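Local coordinates for protein histidine utilization repressor (Pseudomonas syringae pv. tomato, PDB 2PKH) that probably represses the histidine utilization (hut) operon until inducer is present, here seen as its C-terminal UTRA domain without the GntR-type DNA-binding domain, at the interface of chains A and B and the interface of chains B and C. Sequence-based numbering; all coordinates share one arbitrary frame. Chains: chain A/B/C, Histidine utilization repressor.

Contact 1: the interface of chains A and B. Residues chain A 94-95, 113-115; chain B 94-95, 114-115.
Two strands of the UTRA domain, 88-96 and 114-123 in chain A, bring their ends against the matching strands of chain B, 88-97 and 113-123, and A:Ala95 and B:Ala95 meet at the two-fold axis between them. Their methyl groups lie 3.9 Å apart, CB of A:Ala95 to CB of B:Ala95. Each methyl is also laid against the backbone of the opposite strand: CB of A:Ala95 is 3.3 Å from O of B:Cys114, and CB of B:Ala95 is 3.3 Å from C of A:Cys114. Alanine suits this place because so short a side chain lets the opposite backbone approach to the methyl itself. Next to the alanines the two leucines cross obliquely and meet through one branch each, with CD1 of A:Leu115 3.7 Å from CD1 of B:Leu115. In both, CG lies opposite the backbone N (chi1 -158° in A:Leu115 and -170° in B:Leu115), and a chi2 near 60° then points CD1 across to the partner. The branched, apolar leucine packs beside the alanine pair, and CD1 of A:Leu115 further rests 4.0 Å from C of B:Glu94. In the fold, the patch lies where strand 88-96 nears its end and strand 114-123 begins.

Contact 2: the interface of chains B and C. Residues chain B 143-146; chain C 144-146.
B:Phe146 and C:Phe146 form the apolar centre, their side chains crossing at about a right angle, with ring atom CE1 of B:Phe146 4.0 Å from CD1 of C:Phe146. The two copies differ in their first torsion: CG of B:Phe146 lies opposite the carbonyl carbon (chi1 -62°), whereas CG of C:Phe146 is wedged between N and C (chi1 40°). The B ring thereby reaches across the partner strand, where CD1 of B:Phe146 touches CA of C:Gly144 at 3.4 Å. Glycine suits this position because a residue without a side chain leaves room for the ring to settle on its backbone. Above one face of that ring, toward the rim, stands O of C:Arg145, 4.1 Å from the plane. Further out, the backbones pair as antiparallel strands centred on Arg145: N of B:Arg145 donates to O of C:Arg145 at 2.9 Å, and N of C:Arg145 to O of B:Arg145 at 2.8 Å. At the polar rim the arginines stretch away from the backbone, their long chains carrying the guanidinium groups outward from the pairing. The contact lies in strand 142-147 of each chain, close to the C-terminus, and joins these two end strands about a two-fold axis.

Contact 3: the interface of chains A and B. Residues chain A 140-143; chain B 91-94.
A:Leu142 and B:Val93 pair as antiparallel strands through two backbone hydrogen bonds, N of A:Leu142 to O of B:Val93 at 2.8 Å and N of B:Val93 to O of A:Leu142 at 2.7 Å, each in the plane of the accepting carbonyl. The side chains of A:Leu142 and B:Val93 run parallel off one face of this two-chain sheet, with CB of A:Leu142 3.9 Å from CB of B:Val93. Beta-branched valine suits an extended strand, and leucine adds apolar bulk beside it. On the other face the methylenes of A:Arg141 and A:Glu143 cover B:Val92, one on each methyl: CD of A:Arg141 meets CG1 of B:Val92 at 3.6 Å, and CG of A:Glu143 lies 3.9 Å from CG2 of B:Val92. Long charged residues suit this place because their stems pack on the valine while their charged ends pair. CG of A:Arg141 sits between its own N and C (chi1 50°), and the extended chain passes obliquely over the valine. CB of A:Arg141 also touches CG of B:Glu94, whose OE2, 4.9 Å from NH1 of A:Arg141, may attract it weakly without contact. Within chain A, NE of A:Arg141 makes a salt bridge to carboxylate oxygen OE2 of A:Glu143, 2.9 Å away, its hydrogen bond weak.

Contact 1: the interface of chains A and B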
loop_
_atom_site.group_PDB
_atom_site.type_symbol
_atom_site.label_atom_id
_atom_site.label_comp_id
_atom_site.label_asym_id
_atom_site.label_seq_id
_atom_site.Cartn_x
_atom_site.Cartn_y
_atom_site.Cartn_z
ATOM N N GLU A 94 14.852 -0.304 -3.964
ATOM C CA GLU A 94 16.168 -0.667 -3.490
ATOM C C GLU A 94 17.132 0.498 -3.674
ATOM O O GLU A 94 16.990 1.295 -4.598
ATOM C CB GLU A 94 16.813 -1.823 -4.285
ATOM C CG GLU A 94 16.378 -3.124 -3.802
ATOM C CD GLU A 94 16.827 -4.310 -4.596
ATOM O OE1 GLU A 94 18.015 -4.587 -4.706
ATOM O OE2 GLU A 94 15.950 -5.046 -5.017
ATOM N N ALA A 95 18.140 0.538 -2.818
ATOM C CA ALA A 95 19.276 1.443 -3.001
ATOM C C ALA A 95 20.402 0.610 -3.650
ATOM O O ALA A 95 20.832 -0.414 -3.090
ATOM C CB ALA A 95 19.762 1.955 -1.675
ATOM N N PRO A 113 25.202 6.356 -5.001
ATOM C CA PRO A 113 24.032 5.513 -4.827
ATOM C C PRO A 113 22.807 6.086 -5.518
ATOM O O PRO A 113 22.632 7.329 -5.622
ATOM C CB PRO A 113 23.830 5.484 -3.317
ATOM C CG PRO A 113 25.080 5.854 -2.769
ATOM C CD PRO A 113 25.711 6.841 -3.701
ATOM N N CYS A 114 21.985 5.171 -6.015
ATOM C CA CYS A 114 20.801 5.517 -6.756
ATOM C C CYS A 114 19.593 4.841 -6.129
ATOM O O CYS A 114 19.700 3.677 -5.669
ATOM C CB CYS A 114 20.914 4.975 -8.197
ATOM S SG CYS A 114 22.000 5.945 -9.258
ATOM N N LEU A 115 18.443 5.524 -6.152
ATOM C CA LEU A 115 17.174 4.893 -5.821
ATOM C C LEU A 115 16.520 4.177 -7.014
ATOM O O LEU A 115 16.047 4.799 -7.950
ATOM C CB LEU A 115 16.183 5.952 -5.254
ATOM C CG LEU A 115 15.009 5.502 -4.371
ATOM C CD1 LEU A 115 15.499 4.769 -3.085
ATOM C CD2 LEU A 115 14.362 6.800 -4.043
ATOM N N GLU B 94 15.279 7.653 0.372
ATOM C CA GLU B 94 16.426 8.153 -0.340
ATOM C C GLU B 94 17.469 7.041 -0.424
ATOM O O GLU B 94 17.509 6.160 0.419
ATOM C CB GLU B 94 17.031 9.312 0.493
ATOM C CG GLU B 94 16.354 10.631 0.214
ATOM C CD GLU B 94 16.837 11.749 1.125
ATOM O OE1 GLU B 94 16.537 11.701 2.326
ATOM O OE2 GLU B 94 17.453 12.702 0.595
ATOM N N ALA B 95 18.324 7.132 -1.424
ATOM C CA ALA B 95 19.520 6.297 -1.496
ATOM C C ALA B 95 20.719 7.202 -1.187
ATOM O O ALA B 95 20.970 8.267 -1.818
ATOM C CB ALA B 95 19.641 5.643 -2.914
ATOM N N CYS B 114 22.950 2.655 0.604
ATOM C CA CYS B 114 22.077 2.382 1.737
ATOM C C CYS B 114 20.713 3.027 1.435
ATOM O O CYS B 114 20.631 4.027 0.791
ATOM C CB CYS B 114 22.617 2.930 3.044
ATOM S SG CYS B 114 24.072 2.033 3.607
ATOM N N LEU B 115 19.668 2.377 1.921
ATOM C CA LEU B 115 18.341 2.860 1.762
ATOM C C LEU B 115 18.090 3.662 3.079
ATOM O O LEU B 115 18.118 3.074 4.177
ATOM C CB LEU B 115 17.371 1.677 1.692
ATOM C CG LEU B 115 15.919 1.991 1.274
ATOM C CD1 LEU B 115 15.883 2.595 -0.131
ATOM C CD2 LEU B 115 14.981 0.758 1.379
#

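Contact 2: the interface of chains B and C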
loop_
_atom_site.group_PDB
_atom_site.type_symbol
_atom_site.label_atom_id
_atom_site.label_comp_id
_atom_site.label_asym_id
_atom_site.label_seq_id
_atom_site.Cartn_x
_atom_site.Cartn_y
_atom_site.Cartn_z
ATOM N N GLU B 143 8.944 -3.776 -0.610
ATOM C CA GLU B 143 8.257 -4.481 -1.711
ATOM C C GLU B 143 6.761 -4.327 -1.463
ATOM O O GLU B 143 6.331 -4.372 -0.305
ATOM C CB GLU B 143 8.643 -5.973 -1.753
ATOM C CG GLU B 143 10.204 -6.256 -1.868
ATOM C CD GLU B 143 10.620 -7.753 -1.817
ATOM O OE1 GLU B 143 9.812 -8.604 -2.193
ATOM O OE2 GLU B 143 11.775 -8.066 -1.431
ATOM N N GLY B 144 5.992 -4.126 -2.531
ATOM C CA GLY B 144 4.529 -4.283 -2.464
ATOM C C GLY B 144 3.909 -4.624 -3.794
ATOM O O GLY B 144 4.449 -4.261 -4.843
ATOM N N ARG B 145 2.763 -5.295 -3.742
ATOM C CA ARG B 145 1.986 -5.623 -4.905
ATOM C C ARG B 145 0.520 -5.423 -4.474
ATOM O O ARG B 145 0.146 -5.793 -3.340
ATOM C CB ARG B 145 2.269 -7.081 -5.339
ATOM C CG ARG B 145 1.433 -7.531 -6.553
ATOM C CD ARG B 145 1.954 -8.878 -6.990
ATOM N NE ARG B 145 1.061 -9.572 -7.901
ATOM C CZ ARG B 145 1.424 -10.659 -8.604
ATOM N NH1 ARG B 145 2.669 -11.136 -8.506
ATOM N NH2 ARG B 145 0.550 -11.266 -9.401
ATOM N N PHE B 146 -0.278 -4.812 -5.332
ATOM C CA PHE B 146 -1.561 -4.235 -4.910
ATOM C C PHE B 146 -2.404 -4.154 -6.137
ATOM O O PHE B 146 -1.898 -3.889 -7.257
ATOM C CB PHE B 146 -1.433 -2.791 -4.323
ATOM C CG PHE B 146 -0.591 -2.660 -3.071
ATOM C CD1 PHE B 146 -1.139 -2.903 -1.791
ATOM C CD2 PHE B 146 0.730 -2.210 -3.142
ATOM C CE1 PHE B 146 -0.341 -2.773 -0.616
ATOM C CE2 PHE B 146 1.514 -2.066 -1.955
ATOM C CZ PHE B 146 0.959 -2.328 -0.707
ATOM N N GLY C 144 -3.499 -6.812 -1.474
ATOM C CA GLY C 144 -2.216 -6.120 -1.265
ATOM C C GLY C 144 -1.279 -7.030 -0.518
ATOM O O GLY C 144 -1.746 -7.857 0.285
ATOM N N ARG C 145 0.014 -6.967 -0.821
ATOM C CA ARG C 145 0.996 -7.770 -0.125
ATOM C C ARG C 145 2.202 -6.861 -0.025
ATOM O O ARG C 145 2.523 -6.183 -0.991
ATOM C CB ARG C 145 1.294 -9.001 -0.974
ATOM C CG ARG C 145 2.316 -9.955 -0.340
ATOM C CD ARG C 145 2.254 -11.358 -0.958
ATOM N NE ARG C 145 3.463 -12.046 -0.554
ATOM C CZ ARG C 145 3.710 -13.336 -0.681
ATOM N NH1 ARG C 145 2.797 -14.156 -1.191
ATOM N NH2 ARG C 145 4.878 -13.807 -0.250
ATOM N N PHE C 146 2.899 -6.838 1.112
ATOM C CA PHE C 146 3.822 -5.716 1.383
ATOM C C PHE C 146 4.791 -6.151 2.432
ATOM O O PHE C 146 4.417 -6.884 3.340
ATOM C CB PHE C 146 3.056 -4.515 1.920
ATOM C CG PHE C 146 1.954 -4.904 2.913
ATOM C CD1 PHE C 146 0.629 -5.019 2.492
ATOM C CD2 PHE C 146 2.261 -5.221 4.266
ATOM C CE1 PHE C 146 -0.406 -5.396 3.415
ATOM C CE2 PHE C 146 1.226 -5.614 5.191
ATOM C CZ PHE C 146 -0.106 -5.694 4.745
#

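Contact 3: the interface of chains A and B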
loop_
_atom_site.group_PDB
_atom_site.type_symbol
_atom_site.label_atom_id
_atom_site.label_comp_id
_atom_site.label_asym_id
_atom_site.label_seq_id
_atom_site.Cartn_x
_atom_site.Cartn_y
_atom_site.Cartn_z
ATOM N N HIS A 140 16.652 13.009 -5.988
ATOM C CA HIS A 140 15.295 12.526 -5.950
ATOM C C HIS A 140 15.043 11.878 -4.618
ATOM O O HIS A 140 15.908 11.188 -4.094
ATOM C CB HIS A 140 14.999 11.548 -7.090
ATOM C CG HIS A 140 13.554 11.151 -7.197
ATOM N ND1 HIS A 140 12.571 12.015 -7.634
ATOM C CD2 HIS A 140 12.924 9.992 -6.896
ATOM C CE1 HIS A 140 11.397 11.407 -7.592
ATOM N NE2 HIS A 140 11.588 10.172 -7.171
ATOM N N ARG A 141 13.857 12.101 -4.058
ATOM C CA ARG A 141 13.410 11.269 -2.916
ATOM C C ARG A 141 11.966 10.826 -3.095
ATOM O O ARG A 141 11.202 11.476 -3.798
ATOM C CB ARG A 141 13.562 12.017 -1.574
ATOM C CG ARG A 141 13.004 13.399 -1.504
ATOM C CD ARG A 141 13.343 14.051 -0.202
ATOM N NE ARG A 141 12.688 15.350 -0.079
ATOM C CZ ARG A 141 13.306 16.531 -0.189
ATOM N NH1 ARG A 141 14.616 16.587 -0.413
ATOM N NH2 ARG A 141 12.611 17.666 -0.073
ATOM N N LEU A 142 11.604 9.715 -2.477
ATOM C CA LEU A 142 10.232 9.226 -2.544
ATOM C C LEU A 142 9.622 9.786 -1.270
ATOM O O LEU A 142 10.259 9.682 -0.213
ATOM C CB LEU A 142 10.242 7.709 -2.447
ATOM C CG LEU A 142 10.147 6.729 -3.597
ATOM C CD1 LEU A 142 10.642 5.354 -3.202
ATOM C CD2 LEU A 142 8.670 6.541 -3.939
ATOM N N GLU A 143 8.434 10.401 -1.320
ATOM C CA GLU A 143 7.843 10.987 -0.099
ATOM C C GLU A 143 6.366 10.640 -0.044
ATOM O O GLU A 143 5.673 10.745 -1.049
ATOM C CB GLU A 143 7.940 12.511 -0.162
ATOM C CG GLU A 143 9.337 13.116 -0.075
ATOM C CD GLU A 143 9.324 14.592 -0.378
ATOM O OE1 GLU A 143 8.597 15.321 0.306
ATOM O OE2 GLU A 143 10.025 15.039 -1.305
ATOM N N HIS B 91 6.707 9.265 5.328
ATOM C CA HIS B 91 7.983 8.606 4.964
ATOM C C HIS B 91 8.693 9.364 3.863
ATOM O O HIS B 91 8.060 10.079 3.063
ATOM C CB HIS B 91 7.745 7.111 4.605
ATOM C CG HIS B 91 6.978 6.913 3.327
ATOM N ND1 HIS B 91 5.599 6.860 3.279
ATOM C CD2 HIS B 91 7.404 6.746 2.047
ATOM C CE1 HIS B 91 5.204 6.669 2.028
ATOM N NE2 HIS B 91 6.280 6.607 1.257
ATOM N N VAL B 92 10.026 9.338 3.902
ATOM C CA VAL B 92 10.818 9.945 2.896
ATOM C C VAL B 92 11.896 8.898 2.659
ATOM O O VAL B 92 12.543 8.422 3.633
ATOM C CB VAL B 92 11.424 11.275 3.394
ATOM C CG1 VAL B 92 12.317 11.822 2.410
ATOM C CG2 VAL B 92 10.278 12.354 3.636
ATOM N N VAL B 93 12.049 8.482 1.410
ATOM C CA VAL B 93 12.985 7.387 1.110
ATOM C C VAL B 93 13.983 7.890 0.079
ATOM O O VAL B 93 13.553 8.433 -0.956
ATOM C CB VAL B 93 12.218 6.215 0.541
ATOM C CG1 VAL B 93 13.173 5.012 0.240
ATOM C CG2 VAL B 93 11.087 5.823 1.475
ATOM N N GLU B 94 15.279 7.653 0.372
ATOM C CA GLU B 94 16.426 8.153 -0.340
ATOM C C GLU B 94 17.469 7.041 -0.424
ATOM O O GLU B 94 17.509 6.160 0.419
ATOM C CB GLU B 94 17.031 9.312 0.493
ATOM C CG GLU B 94 16.354 10.631 0.214
ATOM C CD GLU B 94 16.837 11.749 1.125
ATOM O OE1 GLU B 94 16.537 11.701 2.326
ATOM O OE2 GLU B 94 17.453 12.702 0.595
#

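Contacts 1 and 3 belong to the same A–B interface, their C-alpha centres about 10 Å apart, and share B:Glu94: its backbone lies by A:Leu115 in contact 1, its side chain by the arginine of contact 3. Strand 88-97 of chain B thus serves both. Contact 2, between chains B and C, lies about 20 Å from contact 1 and 18 Å from contact 3, centre to centre. By the two-fold symmetry of contact 3, strand 142-147 of chain B pairs with chain A, and that same strand meets chain C in contact 2. Whether the deposited four-chain assembly forms in solution the structure alone does not show.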